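Local coordinates for coat protein (PDB 4DOX) that forms the coat of a flexible filamentous plant virus, its subunits probably assembling around the viral RNA, at residues A60-V64 with F106-F110; C67-S73 with L103-C107; R118-P124 with K137-F141. The contacts are given in a common frame with arbitrary orientation. Residue numbers count along the deposited sequence, not the author numbering.

Overall arrangement
The three contacts illustrate how an all-helical subunit is tied together, first by pairings along one helix, then by a loop folded against its end. Contacts 1 and 2 set successive parts of helix 56-70, and the turn leaving it, against helix 103-108 and the residues after it; they share Phe-106 and Cys-107, have centres 7 Å apart, and meet where Leu-63 CD2 lies 3.8 Å from Leu-103 CD1. Contact 3 folds the connection after helix 111-118 upon itself, 14 Å centre to centre from contact 2. Asp-69 OD1 joins Arg-118 NH2 in a 2.7 Å salt bridge, and Tyr-68 packs on Arg-118, Pro-124 and Phe-141. Contacts 1 and 3 do not touch (nearest atoms about 7 Å apart).

Contact 1 of 3, residues A60-V64 with F106-F110; sequences ALELV and FCRYF
Val-64 overlaps the base of Phe-110, its CG2 lying 3.9 Å from Phe-110 CB, and the same methyl is 4.4 Å from Phe-106 CE1, so that one branched side chain fills the space beside two aromatic residues. The whole of 60-64 is alpha-helical, part of helix 56-70, with Val-64 N bonded to Ala-60 O at 3.1 Å. Segment 106-110 lies on helix 103-108 and its C-terminal end, with Phe-110 N bonded to Cys-107 O at 3.0 Å. The two backbones come nearest at Val-64 and Cys-107, with CA atoms 5.4 Å apart; here Val-64 CG1 sits 4.3 Å from the carbonyl oxygen of Cys-107.

One helical turn before Val-64, the small Ala-60 leaves room for both rings: its CB is 3.7 Å from Phe-106 CZ, at the ring edge, and 4.2 Å from Phe-110 CZ. Phe-106 takes a t chi1 and Phe-110 an m chi1, and both CA-to-CB bonds point toward segment 60-64. Leu-61 adds CD1 at 4.0 Å from Phe-110 CB, and Leu-63 adds CD2 at 4.4 Å from Phe-106 CE1. Every close pairing of side chains is apolar, and about 320 Å² is buried. Val-96 of helix 89-98 and Val-42 of helix 36-48 also pack on Phe-106, while Ile-114 of helix 111-118 reaches Val-64. Close, aromatic-rich helix-to-helix packing of this kind is characteristic of the hydrophobic core of an all-helical fold, here that of a filamentous plant virus coat protein.

Contact 2 of 3, residues C67-S73 with L103-C107; sequences CYDNGSS and LRKFC
Helix 56-70 ends at Asn-70, and Gly-71 breaks away with a positive phi (102°, psi 158°), its N still bonded to Cys-67 O at 2.9 Å; residues 72-73 then run as loop past the helical turn 103-107. This is a helix C-terminus terminated by glycine, and the exit path it creates lays Ser-72 against a second helix of the all-helical coat protein fold. At those backbone angles a CB on residue 71 would jam against the preceding carbonyl oxygen. The CA atoms of Ser-72 and Arg-104 are 4.8 Å apart, the nearest CA pair between the two segments.

Beneath the loop, Cys-67 and Cys-107, both with m chi1, pack together: Cys-67 CB is 3.5 Å from Cys-107 SG, while Cys-67 SG and Cys-107 SG, 3.7 Å apart, are too distant for a disulfide. Leu-103 (t, p) brings CD1 to 4.0 Å from Cys-67 SG. The polar side is built on Ser-72, whose p rotamer offers OG to Arg-104 NE, the donor of a 2.8 Å hydrogen bond at 161°. Asp-142 completes this cluster, hydrogen-bonded to Ser-72 OG and in a salt bridge with Arg-104 NH2. A water supplements the direct bond by spanning the two backbones, donating to Ser-72 O at 2.7 Å and accepting from Arg-104 N at 2.8 Å.

Contact 3 of 3, residues R118-P124 with K137-F141; sequences RTDKMAP and KFAAF
Phe-138 gives up the most surface here, its ring inserted into the bend formed by residues 118-124. Thr-119 leaves the helical conformation and brings Asp-120 N over one ring face, 3.3 Å from Phe-138 CZ; Asp-120, with positive phi (55°, psi 15°), then turns the chain. Lys-121 N and Met-122 N both bond to Arg-118 O at 2.9 Å. Extended beyond the bend, Ala-123 sets CA 3.4 Å and CB 3.6 Å from Phe-138 CE2; Ala-123 and Phe-138 have CA atoms 5.4 Å apart.

Both segments belong to the connection between helix 111-118 and helix 165-172, so the contact closes this part of the coat protein on itself, with no alpha-helix or strand between. Pro-124 is the second main element: its CD lies 3.4 Å from Lys-137 O and its CG 3.4 Å from Ala-140 O, where the short 3-10 segment gives way to an inverse gamma turn centred on Ala-140. The bend is braced by Arg-118, whose NE donates to Met-122 O at 2.8 Å while NH2 holds Asp-69 in a salt bridge. Water 2 donates to Thr-119 OG1 (2.9 Å), also bonded to Trp-115 O, and to Phe-138 O (2.6 Å).

Contact 1 of 3, residues A60-V64 with F106-F110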
loop_
_atom_site.group_PDB
_atom_site.type_symbol
_atom_site.label_atom_id
_atom_site.label_comp_id
_atom_site.label_asym_id
_atom_site.label_seq_id
_atom_site.Cartn_x
_atom_site.Cartn_y
_atom_site.Cartn_z
ATOM N N ALA A 60 10.075 3.823 1.018
ATOM C CA ALA A 60 8.826 3.440 0.384
ATOM C C ALA A 60 7.729 4.363 0.840
ATOM O O ALA A 60 6.924 4.816 0.023
ATOM C CB ALA A 60 8.459 2.025 0.721
ATOM N N LEU A 61 7.679 4.658 2.141
ATOM C CA LEU A 61 6.584 5.525 2.667
ATOM C C LEU A 61 6.511 6.904 2.025
ATOM O O LEU A 61 5.477 7.570 2.082
ATOM C CB LEU A 61 6.687 5.723 4.170
ATOM C CG LEU A 61 5.815 4.920 5.128
ATOM C CD1 LEU A 61 4.632 4.328 4.473
ATOM C CD2 LEU A 61 6.672 3.860 5.702
ATOM N N GLU A 62 7.626 7.338 1.447
ATOM C CA GLU A 62 7.654 8.610 0.757
ATOM C C GLU A 62 6.798 8.562 -0.492
ATOM O O GLU A 62 6.115 9.531 -0.810
ATOM C CB GLU A 62 9.073 8.991 0.402
ATOM C CG GLU A 62 9.915 9.316 1.613
ATOM C CD GLU A 62 11.352 9.557 1.240
ATOM O OE1 GLU A 62 11.609 10.196 0.198
ATOM O OE2 GLU A 62 12.228 9.102 2.002
ATOM N N LEU A 63 6.820 7.418 -1.178
ATOM C CA LEU A 63 5.993 7.226 -2.358
ATOM C C LEU A 63 4.546 7.073 -1.913
ATOM O O LEU A 63 3.627 7.663 -2.528
ATOM C CB LEU A 63 6.453 6.018 -3.172
ATOM C CG LEU A 63 5.580 5.521 -4.329
ATOM C CD1 LEU A 63 5.463 6.534 -5.425
ATOM C CD2 LEU A 63 6.213 4.307 -4.870
ATOM N N VAL A 64 4.351 6.324 -0.826
ATOM C CA VAL A 64 3.009 6.166 -0.245
ATOM C C VAL A 64 2.362 7.498 0.111
ATOM O O VAL A 64 1.183 7.729 -0.193
ATOM C CB VAL A 64 3.017 5.234 0.980
ATOM C CG1 VAL A 64 1.609 5.001 1.450
ATOM C CG2 VAL A 64 3.737 3.917 0.617
ATOM N N PHE A 106 0.635 -1.811 -3.762
ATOM C CA PHE A 106 1.768 -1.465 -2.926
ATOM C C PHE A 106 1.381 -0.410 -1.867
ATOM O O PHE A 106 1.740 -0.528 -0.701
ATOM C CB PHE A 106 2.878 -0.890 -3.805
ATOM C CG PHE A 106 4.181 -0.592 -3.059
ATOM C CD1 PHE A 106 4.527 0.717 -2.707
ATOM C CD2 PHE A 106 5.063 -1.616 -2.724
ATOM C CE1 PHE A 106 5.716 0.995 -2.026
ATOM C CE2 PHE A 106 6.291 -1.331 -2.043
ATOM C CZ PHE A 106 6.607 -0.021 -1.702
ATOM N N CYS A 107 0.669 0.646 -2.275
ATOM C CA CYS A 107 0.244 1.672 -1.308
ATOM C C CYS A 107 -0.703 1.062 -0.279
ATOM O O CYS A 107 -0.614 1.397 0.892
ATOM C CB CYS A 107 -0.386 2.883 -2.007
ATOM S SG CYS A 107 0.849 3.737 -3.082
ATOM N N ARG A 108 -1.559 0.130 -0.720
ATOM C CA ARG A 108 -2.557 -0.461 0.121
ATOM C C ARG A 108 -1.875 -1.205 1.246
ATOM O O ARG A 108 -2.388 -1.226 2.364
ATOM C CB ARG A 108 -3.409 -1.417 -0.681
ATOM C CG ARG A 108 -4.693 -1.744 0.011
ATOM C CD ARG A 108 -5.537 -2.631 -0.809
ATOM N NE ARG A 108 -6.370 -1.882 -1.737
ATOM C CZ ARG A 108 -6.373 -2.056 -3.051
ATOM N NH1 ARG A 108 -5.576 -2.965 -3.588
ATOM N NH2 ARG A 108 -7.163 -1.310 -3.817
ATOM N N TYR A 109 -0.705 -1.787 0.943
ATOM C CA TYR A 109 0.069 -2.587 1.892
ATOM C C TYR A 109 0.597 -1.748 3.065
ATOM O O TYR A 109 0.954 -2.315 4.141
ATOM C CB TYR A 109 1.247 -3.287 1.175
ATOM C CG TYR A 109 2.138 -4.095 2.107
ATOM C CD1 TYR A 109 1.652 -5.256 2.781
ATOM C CD2 TYR A 109 3.465 -3.730 2.310
ATOM C CE1 TYR A 109 2.479 -6.037 3.644
ATOM C CE2 TYR A 109 4.313 -4.494 3.179
ATOM C CZ TYR A 109 3.802 -5.645 3.844
ATOM O OH TYR A 109 4.626 -6.356 4.690
ATOM N N PHE A 110 0.680 -0.421 2.833
ATOM C CA PHE A 110 1.186 0.528 3.806
ATOM C C PHE A 110 0.094 1.467 4.289
ATOM O O PHE A 110 0.359 2.388 5.043
ATOM C CB PHE A 110 2.303 1.364 3.186
ATOM C CG PHE A 110 3.530 0.560 2.824
ATOM C CD1 PHE A 110 3.731 0.114 1.515
ATOM C CD2 PHE A 110 4.480 0.241 3.805
ATOM C CE1 PHE A 110 4.865 -0.668 1.186
ATOM C CE2 PHE A 110 5.631 -0.529 3.473
ATOM C CZ PHE A 110 5.828 -0.973 2.157
#

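Contact 2 of 3, residues C67-S73 with L103-C107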
loop_
_atom_site.group_PDB
_atom_site.type_symbol
_atom_site.label_atom_id
_atom_site.label_comp_id
_atom_site.label_asym_id
_atom_site.label_seq_id
_atom_site.Cartn_x
_atom_site.Cartn_y
_atom_site.Cartn_z
ATOM N N CYS A 67 1.139 9.263 -2.942
ATOM C CA CYS A 67 -0.114 8.648 -3.434
ATOM C C CYS A 67 -1.315 8.953 -2.563
ATOM O O CYS A 67 -2.449 9.069 -3.080
ATOM C CB CYS A 67 0.051 7.152 -3.626
ATOM S SG CYS A 67 1.153 6.853 -5.038
ATOM N N TYR A 68 -1.058 9.129 -1.259
ATOM C CA TYR A 68 -2.066 9.616 -0.317
ATOM C C TYR A 68 -2.713 10.925 -0.793
ATOM O O TYR A 68 -3.939 11.088 -0.627
ATOM C CB TYR A 68 -1.464 9.775 1.077
ATOM C CG TYR A 68 -2.434 10.172 2.170
ATOM C CD1 TYR A 68 -3.058 9.194 2.954
ATOM C CD2 TYR A 68 -2.691 11.518 2.444
ATOM C CE1 TYR A 68 -3.934 9.541 3.994
ATOM C CE2 TYR A 68 -3.555 11.896 3.463
ATOM C CZ TYR A 68 -4.194 10.916 4.259
ATOM O OH TYR A 68 -5.093 11.289 5.294
ATOM N N ASP A 69 -1.920 11.831 -1.402
ATOM C CA ASP A 69 -2.463 13.116 -1.945
ATOM C C ASP A 69 -2.941 12.964 -3.398
ATOM O O ASP A 69 -4.033 13.408 -3.769
ATOM C CB ASP A 69 -1.481 14.301 -1.769
ATOM C CG ASP A 69 -1.152 14.589 -0.277
ATOM O OD1 ASP A 69 -2.112 14.818 0.508
ATOM O OD2 ASP A 69 0.065 14.560 0.135
ATOM N N ASN A 70 -2.132 12.280 -4.199
ATOM C CA ASN A 70 -2.272 12.344 -5.657
ATOM C C ASN A 70 -2.956 11.158 -6.356
ATOM O O ASN A 70 -3.268 11.259 -7.517
ATOM C CB ASN A 70 -0.910 12.624 -6.280
ATOM C CG ASN A 70 -0.314 13.966 -5.812
ATOM O OD1 ASN A 70 -0.785 15.035 -6.203
ATOM N ND2 ASN A 70 0.722 13.903 -4.977
ATOM N N GLY A 71 -3.221 10.055 -5.651
ATOM C CA GLY A 71 -3.729 8.860 -6.312
ATOM C C GLY A 71 -2.637 7.825 -6.513
ATOM O O GLY A 71 -1.457 8.149 -6.499
ATOM N N SER A 72 -3.033 6.567 -6.667
ATOM C CA SER A 72 -2.095 5.433 -6.764
ATOM C C SER A 72 -2.455 4.608 -8.006
ATOM O O SER A 72 -2.078 3.456 -8.145
ATOM C CB SER A 72 -2.147 4.572 -5.480
ATOM O OG SER A 72 -3.422 3.980 -5.311
ATOM N N SER A 73 -3.181 5.242 -8.904
ATOM C CA SER A 73 -3.640 4.638 -10.135
ATOM C C SER A 73 -2.492 4.369 -11.079
ATOM O O SER A 73 -1.449 5.005 -10.994
ATOM C CB SER A 73 -4.654 5.566 -10.777
ATOM O OG SER A 73 -4.608 5.376 -12.150
ATOM N N LEU A 103 0.901 -0.017 -8.382
ATOM C CA LEU A 103 1.241 1.015 -7.426
ATOM C C LEU A 103 0.145 1.031 -6.335
ATOM O O LEU A 103 0.406 1.291 -5.136
ATOM C CB LEU A 103 1.342 2.332 -8.188
ATOM C CG LEU A 103 1.608 3.661 -7.501
ATOM C CD1 LEU A 103 2.894 3.627 -6.623
ATOM C CD2 LEU A 103 1.687 4.725 -8.562
ATOM N N ARG A 104 -1.073 0.682 -6.754
ATOM C CA ARG A 104 -2.225 0.723 -5.869
ATOM C C ARG A 104 -2.110 -0.324 -4.780
ATOM O O ARG A 104 -2.367 -0.025 -3.615
ATOM C CB ARG A 104 -3.517 0.553 -6.663
ATOM C CG ARG A 104 -4.755 0.174 -5.838
ATOM C CD ARG A 104 -5.595 1.287 -5.331
ATOM N NE ARG A 104 -5.592 2.496 -6.158
ATOM C CZ ARG A 104 -6.530 2.861 -7.048
ATOM N NH1 ARG A 104 -7.564 2.094 -7.293
ATOM N NH2 ARG A 104 -6.418 4.007 -7.709
ATOM N N LYS A 105 -1.713 -1.537 -5.163
ATOM C CA LYS A 105 -1.595 -2.630 -4.209
ATOM C C LYS A 105 -0.473 -2.356 -3.260
ATOM O O LYS A 105 -0.609 -2.657 -2.078
ATOM C CB LYS A 105 -1.406 -3.997 -4.897
ATOM C CG LYS A 105 -2.699 -4.565 -5.341
ATOM C CD LYS A 105 -2.511 -5.648 -6.367
ATOM C CE LYS A 105 -3.858 -6.020 -7.016
ATOM N NZ LYS A 105 -3.690 -7.307 -7.745
ATOM N N PHE A 106 0.635 -1.811 -3.762
ATOM C CA PHE A 106 1.768 -1.465 -2.926
ATOM C C PHE A 106 1.381 -0.410 -1.867
ATOM O O PHE A 106 1.740 -0.528 -0.701
ATOM C CB PHE A 106 2.878 -0.890 -3.805
ATOM C CG PHE A 106 4.181 -0.592 -3.059
ATOM C CD1 PHE A 106 4.527 0.717 -2.707
ATOM C CD2 PHE A 106 5.063 -1.616 -2.724
ATOM C CE1 PHE A 106 5.716 0.995 -2.026
ATOM C CE2 PHE A 106 6.291 -1.331 -2.043
ATOM C CZ PHE A 106 6.607 -0.021 -1.702
ATOM N N CYS A 107 0.669 0.646 -2.275
ATOM C CA CYS A 107 0.244 1.672 -1.308
ATOM C C CYS A 107 -0.703 1.062 -0.279
ATOM O O CYS A 107 -0.614 1.397 0.892
ATOM C CB CYS A 107 -0.386 2.883 -2.007
ATOM S SG CYS A 107 0.849 3.737 -3.082
HETATM O O HOH W 1 -1.919 1.030 -9.418
#

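Contact 3 of 3, residues R118-P124 with K137-F141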
loop_
_atom_site.group_PDB
_atom_site.type_symbol
_atom_site.label_atom_id
_atom_site.label_comp_id
_atom_site.label_asym_id
_atom_site.label_seq_id
_atom_site.Cartn_x
_atom_site.Cartn_y
_atom_site.Cartn_z
ATOM N N ARG A 118 -0.975 10.691 8.842
ATOM C CA ARG A 118 -1.693 11.831 8.311
ATOM C C ARG A 118 -3.062 12.065 8.955
ATOM O O ARG A 118 -3.500 13.221 9.024
ATOM C CB ARG A 118 -1.848 11.687 6.804
ATOM C CG ARG A 118 -0.535 11.445 6.041
ATOM C CD ARG A 118 0.095 12.713 5.604
ATOM N NE ARG A 118 -0.868 13.603 4.939
ATOM C CZ ARG A 118 -0.797 13.989 3.663
ATOM N NH1 ARG A 118 0.201 13.571 2.872
ATOM N NH2 ARG A 118 -1.737 14.805 3.174
ATOM N N THR A 119 -3.734 11.009 9.415
ATOM C CA THR A 119 -5.077 11.131 9.985
ATOM C C THR A 119 -5.154 12.087 11.209
ATOM O O THR A 119 -4.297 12.031 12.104
ATOM C CB THR A 119 -5.615 9.769 10.343
ATOM O OG1 THR A 119 -5.589 8.967 9.168
ATOM C CG2 THR A 119 -7.032 9.835 10.894
ATOM N N ASP A 120 -6.173 12.964 11.202
ATOM C CA ASP A 120 -6.345 14.099 12.147
ATOM C C ASP A 120 -5.140 15.071 12.227
ATOM O O ASP A 120 -5.070 15.887 13.154
ATOM C CB ASP A 120 -6.781 13.630 13.562
ATOM C CG ASP A 120 -8.018 12.727 13.543
ATOM O OD1 ASP A 120 -8.872 12.855 12.642
ATOM O OD2 ASP A 120 -8.139 11.885 14.456
ATOM N N LYS A 121 -4.227 14.990 11.247
ATOM C CA LYS A 121 -3.088 15.921 11.117
ATOM C C LYS A 121 -3.017 16.692 9.795
ATOM O O LYS A 121 -3.016 17.917 9.831
ATOM C CB LYS A 121 -1.764 15.220 11.376
ATOM C CG LYS A 121 -1.566 14.827 12.816
ATOM C CD LYS A 121 -0.475 13.764 12.909
ATOM C CE LYS A 121 -0.679 12.919 14.167
ATOM N NZ LYS A 121 0.152 13.356 15.336
ATOM N N MET A 122 -2.917 15.999 8.649
ATOM C CA MET A 122 -3.008 16.657 7.319
ATOM C C MET A 122 -3.805 15.800 6.328
ATOM O O MET A 122 -3.291 14.813 5.763
ATOM C CB MET A 122 -1.636 16.986 6.677
ATOM C CG MET A 122 -0.480 17.520 7.556
ATOM S SD MET A 122 1.215 16.865 7.040
ATOM C CE MET A 122 2.349 17.714 8.191
ATOM N N ALA A 123 -5.051 16.200 6.088
ATOM C CA ALA A 123 -5.963 15.471 5.195
ATOM C C ALA A 123 -5.447 15.325 3.736
ATOM O O ALA A 123 -4.592 16.075 3.299
ATOM C CB ALA A 123 -7.298 16.141 5.215
ATOM N N PRO A 124 -5.971 14.348 2.974
ATOM C CA PRO A 124 -5.629 14.380 1.560
ATOM C C PRO A 124 -5.737 15.799 0.937
ATOM O O PRO A 124 -6.776 16.471 1.031
ATOM C CB PRO A 124 -6.652 13.402 0.954
ATOM C CG PRO A 124 -6.803 12.404 1.938
ATOM C CD PRO A 124 -6.724 13.127 3.292
ATOM N N LYS A 137 -13.221 13.448 5.383
ATOM C CA LYS A 137 -12.008 13.924 4.764
ATOM C C LYS A 137 -10.839 12.952 4.708
ATOM O O LYS A 137 -10.131 12.873 3.712
ATOM C CB LYS A 137 -11.499 14.944 5.712
ATOM C CG LYS A 137 -11.570 16.279 5.319
ATOM C CD LYS A 137 -10.340 16.885 5.851
ATOM C CE LYS A 137 -10.469 17.424 7.207
ATOM N NZ LYS A 137 -11.331 18.585 7.108
ATOM N N PHE A 138 -10.620 12.271 5.833
ATOM C CA PHE A 138 -9.465 11.432 6.072
ATOM C C PHE A 138 -9.621 10.085 5.414
ATOM O O PHE A 138 -8.748 9.253 5.492
ATOM C CB PHE A 138 -9.176 11.352 7.568
ATOM C CG PHE A 138 -8.601 12.606 8.105
ATOM C CD1 PHE A 138 -9.349 13.471 8.909
ATOM C CD2 PHE A 138 -7.318 12.974 7.740
ATOM C CE1 PHE A 138 -8.796 14.666 9.360
ATOM C CE2 PHE A 138 -6.768 14.157 8.179
ATOM C CZ PHE A 138 -7.505 15.004 8.998
ATOM N N ALA A 139 -10.748 9.920 4.734
ATOM C CA ALA A 139 -11.069 8.742 3.960
ATOM C C ALA A 139 -10.762 8.944 2.468
ATOM O O ALA A 139 -10.886 8.023 1.674
ATOM C CB ALA A 139 -12.509 8.433 4.150
ATOM N N ALA A 140 -10.370 10.164 2.088
ATOM C CA ALA A 140 -10.342 10.519 0.637
ATOM C C ALA A 140 -9.013 10.141 -0.052
ATOM O O ALA A 140 -8.393 10.971 -0.747
ATOM C CB ALA A 140 -10.729 11.995 0.392
ATOM N N PHE A 141 -8.566 8.914 0.191
ATOM C CA PHE A 141 -7.485 8.370 -0.594
ATOM C C PHE A 141 -7.883 7.034 -1.143
ATOM O O PHE A 141 -8.728 6.322 -0.550
ATOM C CB PHE A 141 -6.133 8.336 0.134
ATOM C CG PHE A 141 -6.103 7.552 1.421
ATOM C CD1 PHE A 141 -5.314 6.404 1.525
ATOM C CD2 PHE A 141 -6.777 8.010 2.575
ATOM C CE1 PHE A 141 -5.268 5.676 2.752
ATOM C CE2 PHE A 141 -6.720 7.303 3.773
ATOM C CZ PHE A 141 -5.967 6.146 3.869
HETATM O O HOH W 2 -6.343 9.514 6.471
#